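Local coordinates for protein berberine bridge enzyme-like 28 (Arabidopsis thaliana, PDB 5D79) that works as a flavin-adenine dinucleotide-dependent oxidoreductase of the berberine bridge enzyme-like family and takes part in the plant's adaptation to salt stress, at residues D89-I94 against G212-R217; R134-D139 against Y157-K162; T261-A266 against E383-L388. All coordinates share one frame; numbering follows the deposited sequence.

Contact 1 (D89-I94 against G212-R217); sequences DVQTVI and GRILDR
The carboxamide of Gln91 has the end of Ile214 over one face: Ile214 CD1 sits 3.3 Å from Gln91 CD and is also near OE1 and NE2 of the same group, the two side chains crossing at about a right angle. The amide nitrogen finds a polar partner, Gln91 NE2 donating to Gly212 O in a nearly straight bond with an N-H...O angle of 175°. The separation of 2.5 Å from Gln91 NE2 to Gly212 O is very short and should be read with caution. Gln91 extends straight beyond CG, which lets its amide span from the helix to the turn. At Gly212 (phi 108°, psi 8°) a CB would press on the preceding carbonyl O, which favours glycine here, and Ile94 CG2 lies 4.3 Å from Gly212 N. Helix 87-100 thus packs against the turn joining strands 202-208 and 214-215 in the FAD-binding domain. Ile94 and Ile214 both reach Val208, and Val238 and Leu240 of strand 238-248 underlie them, while Asp216 N-caps the next helix through Ala219 N.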
ATOM      1  N   ASP A  89     -15.594  17.518  12.696  1.00 35.50           N
ATOM      2  CA  ASP A  89     -15.984  16.249  13.308  1.00 36.98           C
ATOM      3  C   ASP A  89     -14.778  15.457  13.780  1.00 41.77           C
ATOM      4  O   ASP A  89     -14.791  14.894  14.879  1.00 46.26           O
ATOM      5  CB  ASP A  89     -16.780  15.392  12.331  1.00 33.21           C
ATOM      6  CG  ASP A  89     -18.089  16.018  11.946  1.00 39.90           C
ATOM      7  OD1 ASP A  89     -18.324  17.185  12.341  1.00 46.32           O
ATOM      8  OD2 ASP A  89     -18.879  15.346  11.243  1.00 36.20           O
ATOM      9  N   VAL A  90     -13.754  15.396  12.926  1.00 36.88           N
ATOM     10  CA  VAL A  90     -12.528  14.664  13.224  1.00 32.53           C
ATOM     11  C   VAL A  90     -11.882  15.242  14.460  1.00 35.51           C
ATOM     12  O   VAL A  90     -11.491  14.507  15.365  1.00 39.70           O
ATOM     13  CB  VAL A  90     -11.517  14.715  12.062  1.00 27.69           C
ATOM     14  CG1 VAL A  90     -10.196  14.103  12.490  1.00 25.47           C
ATOM     15  CG2 VAL A  90     -12.076  13.994  10.852  1.00 28.05           C
ATOM     16  N   GLN A  91     -11.788  16.568  14.480  1.00 33.29           N
ATOM     17  CA  GLN A  91     -11.232  17.303  15.606  1.00 34.47           C
ATOM     18  C   GLN A  91     -11.906  16.903  16.902  1.00 35.67           C
ATOM     19  O   GLN A  91     -11.246  16.614  17.901  1.00 37.37           O
ATOM     20  CB  GLN A  91     -11.393  18.804  15.388  1.00 35.39           C
ATOM     21  CG  GLN A  91     -10.781  19.313  14.109  1.00 35.99           C
ATOM     22  CD  GLN A  91     -10.905  20.813  13.987  1.00 43.16           C
ATOM     23  OE1 GLN A  91     -11.816  21.319  13.328  1.00 46.15           O
ATOM     24  NE2 GLN A  91      -9.985  21.540  14.624  1.00 43.97           N
ATOM     25  N   THR A  92     -13.231  16.884  16.872  1.00 36.76           N
ATOM     26  CA  THR A  92     -14.015  16.589  18.056  1.00 35.74           C
ATOM     27  C   THR A  92     -13.746  15.170  18.534  1.00 33.14           C
ATOM     28  O   THR A  92     -13.702  14.913  19.737  1.00 34.04           O
ATOM     29  CB  THR A  92     -15.506  16.785  17.780  1.00 36.83           C
ATOM     30  OG1 THR A  92     -15.731  18.145  17.395  1.00 38.18           O
ATOM     31  CG2 THR A  92     -16.334  16.472  19.012  1.00 39.31           C
ATOM     32  N   VAL A  93     -13.545  14.254  17.594  1.00 30.78           N
ATOM     33  CA  VAL A  93     -13.253  12.876  17.959  1.00 34.04           C
ATOM     34  C   VAL A  93     -11.903  12.782  18.661  1.00 33.66           C
ATOM     35  O   VAL A  93     -11.784  12.157  19.709  1.00 30.75           O
ATOM     36  CB  VAL A  93     -13.259  11.955  16.741  1.00 32.11           C
ATOM     37  CG1 VAL A  93     -12.810  10.581  17.147  1.00 33.87           C
ATOM     38  CG2 VAL A  93     -14.655  11.890  16.136  1.00 33.32           C
ATOM     39  N   ILE A  94     -10.896  13.429  18.082  1.00 35.25           N
ATOM     40  CA  ILE A  94      -9.556  13.482  18.667  1.00 35.36           C
ATOM     41  C   ILE A  94      -9.568  14.121  20.054  1.00 35.65           C
ATOM     42  O   ILE A  94      -8.993  13.578  20.997  1.00 34.25           O
ATOM     43  CB  ILE A  94      -8.559  14.266  17.756  1.00 41.70           C
ATOM     44  CG1 ILE A  94      -8.441  13.612  16.368  1.00 34.41           C
ATOM     45  CG2 ILE A  94      -7.194  14.375  18.409  1.00 27.69           C
ATOM     46  CD1 ILE A  94      -8.459  12.084  16.386  1.00 30.34           C
ATOM     47  N   GLY A 212      -6.030  18.539  18.029  1.00 33.84           N
ATOM     48  CA  GLY A 212      -7.306  18.753  17.368  1.00 30.46           C
ATOM     49  C   GLY A 212      -7.152  19.919  16.416  1.00 29.31           C
ATOM     50  O   GLY A 212      -8.112  20.411  15.828  1.00 30.32           O
ATOM     51  N   ARG A 213      -5.907  20.358  16.284  1.00 28.84           N
ATOM     52  CA  ARG A 213      -5.524  21.436  15.389  1.00 35.12           C
ATOM     53  C   ARG A 213      -5.363  20.924  13.947  1.00 33.79           C
ATOM     54  O   ARG A 213      -4.651  19.945  13.689  1.00 31.04           O
ATOM     55  CB  ARG A 213      -4.227  22.074  15.898  1.00 42.91           C
ATOM     56  CG  ARG A 213      -3.791  23.365  15.228  1.00 52.51           C
ATOM     57  CD  ARG A 213      -2.473  23.858  15.854  1.00 62.25           C
ATOM     58  NE  ARG A 213      -1.862  24.952  15.095  1.00 68.28           N
ATOM     59  CZ  ARG A 213      -0.621  25.399  15.280  1.00 68.15           C
ATOM     60  NH1 ARG A 213       0.158  24.845  16.202  1.00 66.31           N
ATOM     61  NH2 ARG A 213      -0.156  26.397  14.538  1.00 67.61           N
ATOM     62  N   ILE A 214      -6.042  21.582  13.015  1.00 30.39           N
ATOM     63  CA  ILE A 214      -5.891  21.270  11.602  1.00 30.99           C
ATOM     64  C   ILE A 214      -4.698  22.002  11.009  1.00 30.70           C
ATOM     65  O   ILE A 214      -4.678  23.231  10.959  1.00 35.29           O
ATOM     66  CB  ILE A 214      -7.132  21.649  10.819  1.00 31.84           C
ATOM     67  CG1 ILE A 214      -8.341  20.922  11.392  1.00 30.61           C
ATOM     68  CG2 ILE A 214      -6.933  21.340   9.346  1.00 25.03           C
ATOM     69  CD1 ILE A 214      -9.626  21.564  11.002  1.00 34.74           C
ATOM     70  N   LEU A 215      -3.711  21.245  10.548  1.00 25.43           N
ATOM     71  CA  LEU A 215      -2.445  21.822  10.121  1.00 25.59           C
ATOM     72  C   LEU A 215      -2.149  21.565   8.643  1.00 24.65           C
ATOM     73  O   LEU A 215      -2.215  20.424   8.182  1.00 24.48           O
ATOM     74  CB  LEU A 215      -1.315  21.257  10.985  1.00 22.81           C
ATOM     75  CG  LEU A 215      -1.435  21.486  12.494  1.00 25.98           C
ATOM     76  CD1 LEU A 215      -0.693  20.419  13.267  1.00 25.11           C
ATOM     77  CD2 LEU A 215      -0.902  22.863  12.849  1.00 25.09           C
ATOM     78  N   ASP A 216      -1.834  22.622   7.899  1.00 23.32           N
ATOM     79  CA  ASP A 216      -1.354  22.433   6.534  1.00 23.60           C
ATOM     80  C   ASP A 216       0.181  22.369   6.569  1.00 26.28           C
ATOM     81  O   ASP A 216       0.783  22.468   7.646  1.00 25.03           O
ATOM     82  CB  ASP A 216      -1.882  23.526   5.583  1.00 26.00           C
ATOM     83  CG  ASP A 216      -1.352  24.918   5.900  1.00 33.67           C
ATOM     84  OD1 ASP A 216      -0.747  25.106   6.973  1.00 36.95           O
ATOM     85  OD2 ASP A 216      -1.560  25.838   5.074  1.00 31.86           O
ATOM     86  N   ARG A 217       0.811  22.158   5.417  1.00 25.80           N
ATOM     87  CA  ARG A 217       2.255  21.925   5.375  1.00 23.15           C
ATOM     88  C   ARG A 217       3.005  23.065   6.066  1.00 24.53           C
ATOM     89  O   ARG A 217       3.961  22.849   6.817  1.00 23.09           O
ATOM     90  CB  ARG A 217       2.733  21.763   3.928  1.00 21.33           C
ATOM     91  CG  ARG A 217       4.229  21.702   3.804  1.00 23.18           C
ATOM     92  CD  ARG A 217       4.699  21.581   2.378  1.00 18.60           C
ATOM     93  NE  ARG A 217       6.119  21.264   2.380  1.00 19.66           N
ATOM     94  CZ  ARG A 217       6.811  20.921   1.305  1.00 17.67           C
ATOM     95  NH1 ARG A 217       6.219  20.848   0.125  1.00 18.42           N
ATOM     96  NH2 ARG A 217       8.095  20.641   1.412  1.00 17.40           N
TER

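Contact 2 (R134-D139 against Y157-K162); sequences RSISLD and YYEIGK
Glu159 lies alongside Ile136 and Leu138, its CG 3.8 Å from Ile136 CG2 and 3.7 Å from Leu138 CD1. In both pairs the side chains run past each other in opposite directions. Leu138 CD1 also meets Ile160 CG1 at 3.7 Å, the two side chains crossing nearly at a right angle; this methyl therefore touches two successive helix residues. Glu159 has CG anti to the backbone N (chi1 -173°) and then bends at chi2 (57°), a shape that keeps its methylenes on the apolar pair and carries the carboxylate to a water. This water donates to Glu159 OE2 at 2.9 Å, accepts from Leu138 N at 3.0 Å, and makes a weak bond to Ile136 O. It thereby links the carboxylate to the strand backbone, where no direct hydrogen bond joins the two segments.

Further out, backbone bonds of Ser135 with Gln148 and of Ser137 with Trp146 hold the strand to strand 144-148, whereas the water uses the backbone of Ile136 and Leu138, which alternate with them. Ile136 also reaches Val147, Ala151 and Leu156. On the side turned away, Tyr157 OH is hydrogen-bonded to Gly172 O, and its ring meets that of Trp336 edge-to-face. The axes of the two short segments come within 9.4 Å, with 34° between their N-to-C directions, and run roughly the same way. The arrangement is a beta-hairpin, strands 136-139 and 144-148, followed by helix 153-163 beside its first strand, within the FAD-binding domain of the PCMH type.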
ATOM      1  N   ARG A 134     -14.092  12.215   0.712  1.00 22.39           N
ATOM      2  CA  ARG A 134     -13.367  11.681  -0.431  1.00 28.95           C
ATOM      3  C   ARG A 134     -13.418  12.624  -1.624  1.00 28.29           C
ATOM      4  O   ARG A 134     -13.309  12.194  -2.778  1.00 28.37           O
ATOM      5  CB  ARG A 134     -13.928  10.311  -0.821  1.00 21.32           C
ATOM      6  CG  ARG A 134     -15.402  10.291  -1.136  1.00 22.26           C
ATOM      7  CD  ARG A 134     -15.832   8.888  -1.498  1.00 32.50           C
ATOM      8  NE  ARG A 134     -17.145   8.566  -0.957  1.00 37.64           N
ATOM      9  CZ  ARG A 134     -17.857   7.497  -1.302  1.00 41.77           C
ATOM     10  NH1 ARG A 134     -19.043   7.285  -0.746  1.00 45.82           N
ATOM     11  NH2 ARG A 134     -17.387   6.649  -2.208  1.00 41.01           N
ATOM     12  N   SER A 135     -13.575  13.912  -1.343  1.00 28.74           N
ATOM     13  CA  SER A 135     -13.701  14.910  -2.395  1.00 32.81           C
ATOM     14  C   SER A 135     -12.375  15.139  -3.110  1.00 32.97           C
ATOM     15  O   SER A 135     -11.339  15.314  -2.465  1.00 34.07           O
ATOM     16  CB  SER A 135     -14.222  16.226  -1.819  1.00 37.37           C
ATOM     17  OG  SER A 135     -15.530  16.065  -1.290  1.00 43.78           O
ATOM     18  N   ILE A 136     -12.415  15.137  -4.440  1.00 21.47           N
ATOM     19  CA  ILE A 136     -11.221  15.330  -5.249  1.00 20.80           C
ATOM     20  C   ILE A 136     -11.357  16.535  -6.161  1.00 25.15           C
ATOM     21  O   ILE A 136     -12.175  16.557  -7.068  1.00 24.86           O
ATOM     22  CB  ILE A 136     -10.902  14.086  -6.108  1.00 19.97           C
ATOM     23  CG1 ILE A 136     -10.714  12.856  -5.211  1.00 32.29           C
ATOM     24  CG2 ILE A 136      -9.646  14.328  -6.950  1.00 23.78           C
ATOM     25  CD1 ILE A 136     -10.737  11.531  -5.933  1.00 28.10           C
ATOM     26  N   SER A 137     -10.537  17.539  -5.925  1.00 21.54           N
ATOM     27  CA  SER A 137     -10.575  18.720  -6.751  1.00 25.56           C
ATOM     28  C   SER A 137      -9.203  18.979  -7.365  1.00 26.89           C
ATOM     29  O   SER A 137      -8.251  19.374  -6.673  1.00 26.18           O
ATOM     30  CB  SER A 137     -11.045  19.912  -5.928  1.00 32.93           C
ATOM     31  OG  SER A 137     -12.142  19.545  -5.113  1.00 38.00           O
ATOM     32  N   LEU A 138      -9.106  18.738  -8.668  1.00 21.54           N
ATOM     33  CA  LEU A 138      -7.870  18.943  -9.403  1.00 21.17           C
ATOM     34  C   LEU A 138      -7.811  20.327 -10.031  1.00 22.13           C
ATOM     35  O   LEU A 138      -8.836  20.968 -10.257  1.00 30.42           O
ATOM     36  CB  LEU A 138      -7.723  17.883 -10.490  1.00 23.68           C
ATOM     37  CG  LEU A 138      -8.030  16.462 -10.029  1.00 20.77           C
ATOM     38  CD1 LEU A 138      -7.960  15.507 -11.213  1.00 22.31           C
ATOM     39  CD2 LEU A 138      -7.070  16.055  -8.921  1.00 19.06           C
ATOM     40  N   ASP A 139      -6.599  20.777 -10.315  1.00 22.02           N
ATOM     41  CA  ASP A 139      -6.371  21.989 -11.090  1.00 32.81           C
ATOM     42  C   ASP A 139      -5.504  21.584 -12.274  1.00 32.90           C
ATOM     43  O   ASP A 139      -4.279  21.706 -12.218  1.00 34.42           O
ATOM     44  CB  ASP A 139      -5.696  23.069 -10.225  1.00 33.06           C
ATOM     45  CG  ASP A 139      -5.342  24.345 -11.003  1.00 38.31           C
ATOM     46  OD1 ASP A 139      -5.324  24.344 -12.253  1.00 40.13           O
ATOM     47  OD2 ASP A 139      -5.050  25.366 -10.342  1.00 42.21           O
ATOM     48  N   TYR A 157      -7.720   8.246  -9.906  1.00 19.19           N
ATOM     49  CA  TYR A 157      -7.422   7.891 -11.281  1.00 18.64           C
ATOM     50  C   TYR A 157      -8.540   8.334 -12.215  1.00 19.85           C
ATOM     51  O   TYR A 157      -8.291   8.925 -13.273  1.00 22.57           O
ATOM     52  CB  TYR A 157      -7.213   6.384 -11.400  1.00 16.44           C
ATOM     53  CG  TYR A 157      -5.920   5.913 -10.806  1.00 17.06           C
ATOM     54  CD1 TYR A 157      -4.891   6.803 -10.551  1.00 19.81           C
ATOM     55  CD2 TYR A 157      -5.719   4.570 -10.498  1.00 15.02           C
ATOM     56  CE1 TYR A 157      -3.691   6.365 -10.004  1.00 19.33           C
ATOM     57  CE2 TYR A 157      -4.519   4.124  -9.959  1.00 11.44           C
ATOM     58  CZ  TYR A 157      -3.516   5.029  -9.721  1.00 12.47           C
ATOM     59  OH  TYR A 157      -2.328   4.611  -9.189  1.00 17.53           O
ATOM     60  N   TYR A 158      -9.771   8.050 -11.807  1.00 16.95           N
ATOM     61  CA  TYR A 158     -10.944   8.320 -12.626  1.00 18.69           C
ATOM     62  C   TYR A 158     -11.100   9.806 -12.874  1.00 19.11           C
ATOM     63  O   TYR A 158     -11.424  10.233 -13.976  1.00 19.83           O
ATOM     64  CB  TYR A 158     -12.199   7.764 -11.958  1.00 17.35           C
ATOM     65  CG  TYR A 158     -13.450   7.919 -12.774  1.00 20.25           C
ATOM     66  CD1 TYR A 158     -13.652   7.161 -13.927  1.00 20.96           C
ATOM     67  CD2 TYR A 158     -14.446   8.810 -12.388  1.00 18.56           C
ATOM     68  CE1 TYR A 158     -14.813   7.292 -14.674  1.00 20.36           C
ATOM     69  CE2 TYR A 158     -15.608   8.947 -13.125  1.00 20.76           C
ATOM     70  CZ  TYR A 158     -15.787   8.188 -14.265  1.00 21.39           C
ATOM     71  OH  TYR A 158     -16.946   8.334 -14.993  1.00 20.59           O
ATOM     72  N   GLU A 159     -10.853  10.593 -11.836  1.00 21.40           N
ATOM     73  CA  GLU A 159     -11.034  12.035 -11.915  1.00 22.63           C
ATOM     74  C   GLU A 159     -10.020  12.642 -12.897  1.00 19.66           C
ATOM     75  O   GLU A 159     -10.378  13.418 -13.785  1.00 18.25           O
ATOM     76  CB  GLU A 159     -10.921  12.632 -10.505  1.00 19.73           C
ATOM     77  CG  GLU A 159     -11.257  14.111 -10.371  1.00 23.92           C
ATOM     78  CD  GLU A 159     -12.649  14.489 -10.863  1.00 28.06           C
ATOM     79  OE1 GLU A 159     -13.620  13.693 -10.709  1.00 25.22           O
ATOM     80  OE2 GLU A 159     -12.750  15.615 -11.406  1.00 27.20           O
ATOM     81  N   ILE A 160      -8.761  12.249 -12.740  1.00 22.09           N
ATOM     82  CA  ILE A 160      -7.707  12.585 -13.687  1.00 18.64           C
ATOM     83  C   ILE A 160      -8.008  12.103 -15.110  1.00 21.29           C
ATOM     84  O   ILE A 160      -8.115  12.906 -16.034  1.00 20.42           O
ATOM     85  CB  ILE A 160      -6.379  11.974 -13.256  1.00 17.22           C
ATOM     86  CG1 ILE A 160      -6.000  12.455 -11.856  1.00 19.13           C
ATOM     87  CG2 ILE A 160      -5.308  12.314 -14.268  1.00 15.13           C
ATOM     88  CD1 ILE A 160      -4.814  11.729 -11.261  1.00 17.05           C
ATOM     89  N   GLY A 161      -8.152  10.792 -15.276  1.00 15.83           N
ATOM     90  CA  GLY A 161      -8.251  10.191 -16.591  1.00 15.87           C
ATOM     91  C   GLY A 161      -9.424  10.641 -17.435  1.00 21.24           C
ATOM     92  O   GLY A 161      -9.308  10.717 -18.655  1.00 19.32           O
ATOM     93  N   LYS A 162     -10.554  10.933 -16.791  1.00 24.29           N
ATOM     94  CA  LYS A 162     -11.756  11.427 -17.479  1.00 23.50           C
ATOM     95  C   LYS A 162     -11.624  12.887 -17.921  1.00 26.29           C
ATOM     96  O   LYS A 162     -12.358  13.334 -18.799  1.00 20.52           O
ATOM     97  CB  LYS A 162     -12.982  11.291 -16.576  1.00 23.43           C
ATOM     98  CG  LYS A 162     -13.429   9.877 -16.346  1.00 18.78           C
ATOM     99  CD  LYS A 162     -14.285   9.404 -17.491  1.00 19.40           C
ATOM    100  CE  LYS A 162     -15.573  10.216 -17.580  1.00 20.75           C
ATOM    101  NZ  LYS A 162     -16.436   9.747 -18.690  1.00 21.45           N
TER
HETATM  102  O   HOH W   1     -11.719  17.990 -10.013  1.00 25.73           O

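Contact 3 (T261-A266 against E383-L388); sequences TSKKEA and EIWRRL
Two helices beside a seven-stranded antiparallel sheet meet here, the start of helix 263-276 and helix 378-388, with the indole of Trp385 filling the space between them and Lys263 lying over it. The evidence for a CH-pi contact is direct: Lys263 CG stands 3.5 Å from the centroid of the five-membered ring of Trp385, only 6° off the ring normal. Further along the same side chain, Lys263 CD comes within 3.5 Å of Trp385 CD1. Lys263 has CG anti to the backbone N (chi1 -172°) and is extended beyond it; this shape lays its methylenes over the ring, running opposite to the tryptophan side chain, and NZ ends in a weak bond to Gln382 O. Ala266 CB approaches the six-membered ring obliquely, 3.7 Å from Trp385 CZ3, while Thr261 O lies at the ring edge, 4.1 Å from Trp385 CZ2. Replacing Trp385 with an alanine would probably open a gap between the helices and leave the Lys263 methylenes without the ring they lie on.

Within helix 378-388, Glu383, Arg386 and Arg387 form a salt-bridge network. Arg386 grips Glu383 side-on, NE to OE1 and NH2 to OE2, each at 2.8 Å, and OE2 also accepts from Arg387 NE, met on its anti side. Trp385 and Ala266 both touch Ala300 of strand 298-306, so both side chains also rest on the sheet. Helices packed on a seven-stranded antiparallel sheet are consistent with the substrate-binding domain of berberine bridge enzyme relatives.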
ATOM      1  N   THR A 261       5.318 -20.625 -19.870  1.00 26.22           N
ATOM      2  CA  THR A 261       4.800 -21.738 -19.094  1.00 28.92           C
ATOM      3  C   THR A 261       5.877 -22.799 -18.872  1.00 27.32           C
ATOM      4  O   THR A 261       5.727 -23.665 -18.011  1.00 28.67           O
ATOM      5  CB  THR A 261       3.565 -22.372 -19.787  1.00 29.16           C
ATOM      6  OG1 THR A 261       3.882 -22.690 -21.146  1.00 29.19           O
ATOM      7  CG2 THR A 261       2.391 -21.403 -19.782  1.00 26.36           C
ATOM      8  N   SER A 262       6.957 -22.723 -19.652  1.00 24.09           N
ATOM      9  CA  SER A 262       8.078 -23.649 -19.530  1.00 28.78           C
ATOM     10  C   SER A 262       9.052 -23.191 -18.442  1.00 29.87           C
ATOM     11  O   SER A 262       9.667 -22.127 -18.567  1.00 28.80           O
ATOM     12  CB  SER A 262       8.811 -23.784 -20.872  1.00 34.98           C
ATOM     13  OG  SER A 262      10.031 -24.503 -20.742  1.00 41.17           O
ATOM     14  N   LYS A 263       9.192 -24.000 -17.388  1.00 29.19           N
ATOM     15  CA  LYS A 263      10.014 -23.628 -16.240  1.00 25.96           C
ATOM     16  C   LYS A 263      11.422 -23.322 -16.695  1.00 21.32           C
ATOM     17  O   LYS A 263      11.941 -22.259 -16.388  1.00 22.85           O
ATOM     18  CB  LYS A 263      10.036 -24.725 -15.164  1.00 20.32           C
ATOM     19  CG  LYS A 263      10.732 -24.289 -13.874  1.00 19.92           C
ATOM     20  CD  LYS A 263      10.764 -25.380 -12.817  1.00 20.91           C
ATOM     21  CE  LYS A 263      11.672 -24.985 -11.669  1.00 20.66           C
ATOM     22  NZ  LYS A 263      11.936 -26.112 -10.744  1.00 30.80           N
ATOM     23  N   LYS A 264      12.023 -24.239 -17.442  1.00 24.54           N
ATOM     24  CA  LYS A 264      13.393 -24.056 -17.899  1.00 31.96           C
ATOM     25  C   LYS A 264      13.579 -22.714 -18.617  1.00 29.11           C
ATOM     26  O   LYS A 264      14.475 -21.934 -18.284  1.00 24.52           O
ATOM     27  CB  LYS A 264      13.811 -25.215 -18.814  1.00 40.46           C
ATOM     28  CG  LYS A 264      15.274 -25.144 -19.287  1.00 46.32           C
ATOM     29  CD  LYS A 264      15.707 -26.406 -20.035  1.00 49.53           C
ATOM     30  CE  LYS A 264      17.180 -26.355 -20.456  1.00 49.10           C
ATOM     31  NZ  LYS A 264      17.399 -25.521 -21.667  1.00 49.16           N
ATOM     32  N   GLU A 265      12.716 -22.428 -19.582  1.00 31.75           N
ATOM     33  CA  GLU A 265      12.867 -21.207 -20.355  1.00 36.55           C
ATOM     34  C   GLU A 265      12.615 -19.979 -19.486  1.00 35.89           C
ATOM     35  O   GLU A 265      13.354 -19.001 -19.563  1.00 31.39           O
ATOM     36  CB  GLU A 265      11.925 -21.209 -21.559  1.00 43.91           C
ATOM     37  CG  GLU A 265      12.317 -20.210 -22.638  1.00 51.52           C
ATOM     38  CD  GLU A 265      11.159 -19.816 -23.549  1.00 55.73           C
ATOM     39  OE1 GLU A 265      11.279 -18.771 -24.241  1.00 54.17           O
ATOM     40  OE2 GLU A 265      10.135 -20.547 -23.569  1.00 55.23           O
ATOM     41  N   ALA A 266      11.572 -20.044 -18.657  1.00 36.04           N
ATOM     42  CA  ALA A 266      11.170 -18.925 -17.798  1.00 30.03           C
ATOM     43  C   ALA A 266      12.211 -18.576 -16.731  1.00 26.81           C
ATOM     44  O   ALA A 266      12.407 -17.404 -16.413  1.00 22.09           O
ATOM     45  CB  ALA A 266       9.844 -19.230 -17.138  1.00 27.37           C
ATOM     46  N   GLU A 383      13.423 -22.950  -6.928  1.00 18.11           N
ATOM     47  CA  GLU A 383      12.765 -23.398  -5.709  1.00 22.48           C
ATOM     48  C   GLU A 383      11.481 -22.637  -5.438  1.00 24.82           C
ATOM     49  O   GLU A 383      10.482 -23.227  -5.024  1.00 21.90           O
ATOM     50  CB  GLU A 383      13.699 -23.268  -4.507  1.00 21.39           C
ATOM     51  CG  GLU A 383      13.025 -23.481  -3.146  1.00 19.75           C
ATOM     52  CD  GLU A 383      12.497 -24.885  -2.928  1.00 18.22           C
ATOM     53  OE1 GLU A 383      12.792 -25.801  -3.721  1.00 18.94           O
ATOM     54  OE2 GLU A 383      11.781 -25.076  -1.933  1.00 23.00           O
ATOM     55  N   ILE A 384      11.496 -21.329  -5.657  1.00 26.19           N
ATOM     56  CA  ILE A 384      10.303 -20.550  -5.365  1.00 24.25           C
ATOM     57  C   ILE A 384       9.246 -20.841  -6.435  1.00 22.54           C
ATOM     58  O   ILE A 384       8.049 -20.777  -6.159  1.00 19.90           O
ATOM     59  CB  ILE A 384      10.606 -19.027  -5.239  1.00 24.02           C
ATOM     60  CG1 ILE A 384      11.135 -18.437  -6.542  1.00 22.43           C
ATOM     61  CG2 ILE A 384      11.606 -18.772  -4.102  1.00 21.78           C
ATOM     62  CD1 ILE A 384      11.305 -16.936  -6.466  1.00 18.57           C
ATOM     63  N   TRP A 385       9.694 -21.207  -7.635  1.00 22.22           N
ATOM     64  CA  TRP A 385       8.800 -21.744  -8.663  1.00 20.38           C
ATOM     65  C   TRP A 385       8.166 -23.051  -8.173  1.00 21.37           C
ATOM     66  O   TRP A 385       6.953 -23.260  -8.289  1.00 20.01           O
ATOM     67  CB  TRP A 385       9.558 -21.980  -9.978  1.00 18.69           C
ATOM     68  CG  TRP A 385       8.708 -22.527 -11.091  1.00 19.01           C
ATOM     69  CD1 TRP A 385       8.126 -23.764 -11.159  1.00 18.50           C
ATOM     70  CD2 TRP A 385       8.365 -21.860 -12.306  1.00 20.16           C
ATOM     71  NE1 TRP A 385       7.432 -23.899 -12.337  1.00 17.66           N
ATOM     72  CE2 TRP A 385       7.564 -22.744 -13.059  1.00 19.55           C
ATOM     73  CE3 TRP A 385       8.655 -20.599 -12.831  1.00 19.89           C
ATOM     74  CZ2 TRP A 385       7.056 -22.408 -14.306  1.00 24.60           C
ATOM     75  CZ3 TRP A 385       8.158 -20.271 -14.071  1.00 21.29           C
ATOM     76  CH2 TRP A 385       7.367 -21.169 -14.795  1.00 24.96           C
ATOM     77  N   ARG A 386       9.005 -23.928  -7.628  1.00 22.47           N
ATOM     78  CA  ARG A 386       8.550 -25.211  -7.117  1.00 21.16           C
ATOM     79  C   ARG A 386       7.482 -25.043  -6.033  1.00 21.94           C
ATOM     80  O   ARG A 386       6.506 -25.776  -6.002  1.00 22.82           O
ATOM     81  CB  ARG A 386       9.727 -26.016  -6.567  1.00 18.47           C
ATOM     82  CG  ARG A 386       9.334 -27.384  -6.068  1.00 20.27           C
ATOM     83  CD  ARG A 386      10.443 -28.016  -5.265  1.00 24.44           C
ATOM     84  NE  ARG A 386      10.540 -27.442  -3.928  1.00 28.59           N
ATOM     85  CZ  ARG A 386       9.694 -27.715  -2.939  1.00 29.19           C
ATOM     86  NH1 ARG A 386       8.679 -28.540  -3.139  1.00 29.86           N
ATOM     87  NH2 ARG A 386       9.857 -27.153  -1.751  1.00 29.61           N
ATOM     88  N   ARG A 387       7.659 -24.074  -5.149  1.00 21.11           N
ATOM     89  CA  ARG A 387       6.733 -23.934  -4.038  1.00 24.21           C
ATOM     90  C   ARG A 387       5.339 -23.467  -4.498  1.00 21.40           C
ATOM     91  O   ARG A 387       4.342 -23.724  -3.835  1.00 18.64           O
ATOM     92  CB  ARG A 387       7.329 -22.994  -2.982  1.00 25.00           C
ATOM     93  CG  ARG A 387       8.395 -23.676  -2.092  1.00 26.36           C
ATOM     94  CD  ARG A 387       9.347 -22.662  -1.483  1.00 27.70           C
ATOM     95  NE  ARG A 387      10.376 -23.263  -0.635  1.00 23.26           N
ATOM     96  CZ  ARG A 387      10.279 -23.350   0.683  1.00 24.36           C
ATOM     97  NH1 ARG A 387      11.250 -23.903   1.392  1.00 26.58           N
ATOM     98  NH2 ARG A 387       9.200 -22.887   1.293  1.00 25.33           N
ATOM     99  N   LEU A 388       5.266 -22.818  -5.653  1.00 18.64           N
ATOM    100  CA  LEU A 388       3.979 -22.378  -6.182  1.00 18.05           C
ATOM    101  C   LEU A 388       3.155 -23.534  -6.756  1.00 18.08           C
ATOM    102  O   LEU A 388       1.949 -23.405  -6.967  1.00 18.38           O
ATOM    103  CB  LEU A 388       4.188 -21.298  -7.245  1.00 19.14           C
ATOM    104  CG  LEU A 388       4.418 -19.884  -6.707  1.00 21.45           C
ATOM    105  CD1 LEU A 388       5.135 -19.052  -7.733  1.00 19.83           C
ATOM    106  CD2 LEU A 388       3.100 -19.236  -6.341  1.00 20.41           C
TER

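Contacts 1 and 2 belong to the FAD-binding domain: both reach the antiparallel sheet that includes strands 136-139, 214-215 and 238-248. Their centres are 24 Å apart and their nearest atoms about 10 Å, so they do not touch. Along the chain contact 2 is nested inside the loop closed by contact 1. Contact 3 follows both in series and sits on the separate seven-stranded sheet, its centre about 51 Å from that of contact 1, on the opposite side of the chain's centre, and about 41 Å from that of contact 2. Contact 1 joins a helix to a hairpin turn, contact 2 a helix to a strand and contact 3 two helices, in two parts of the fold.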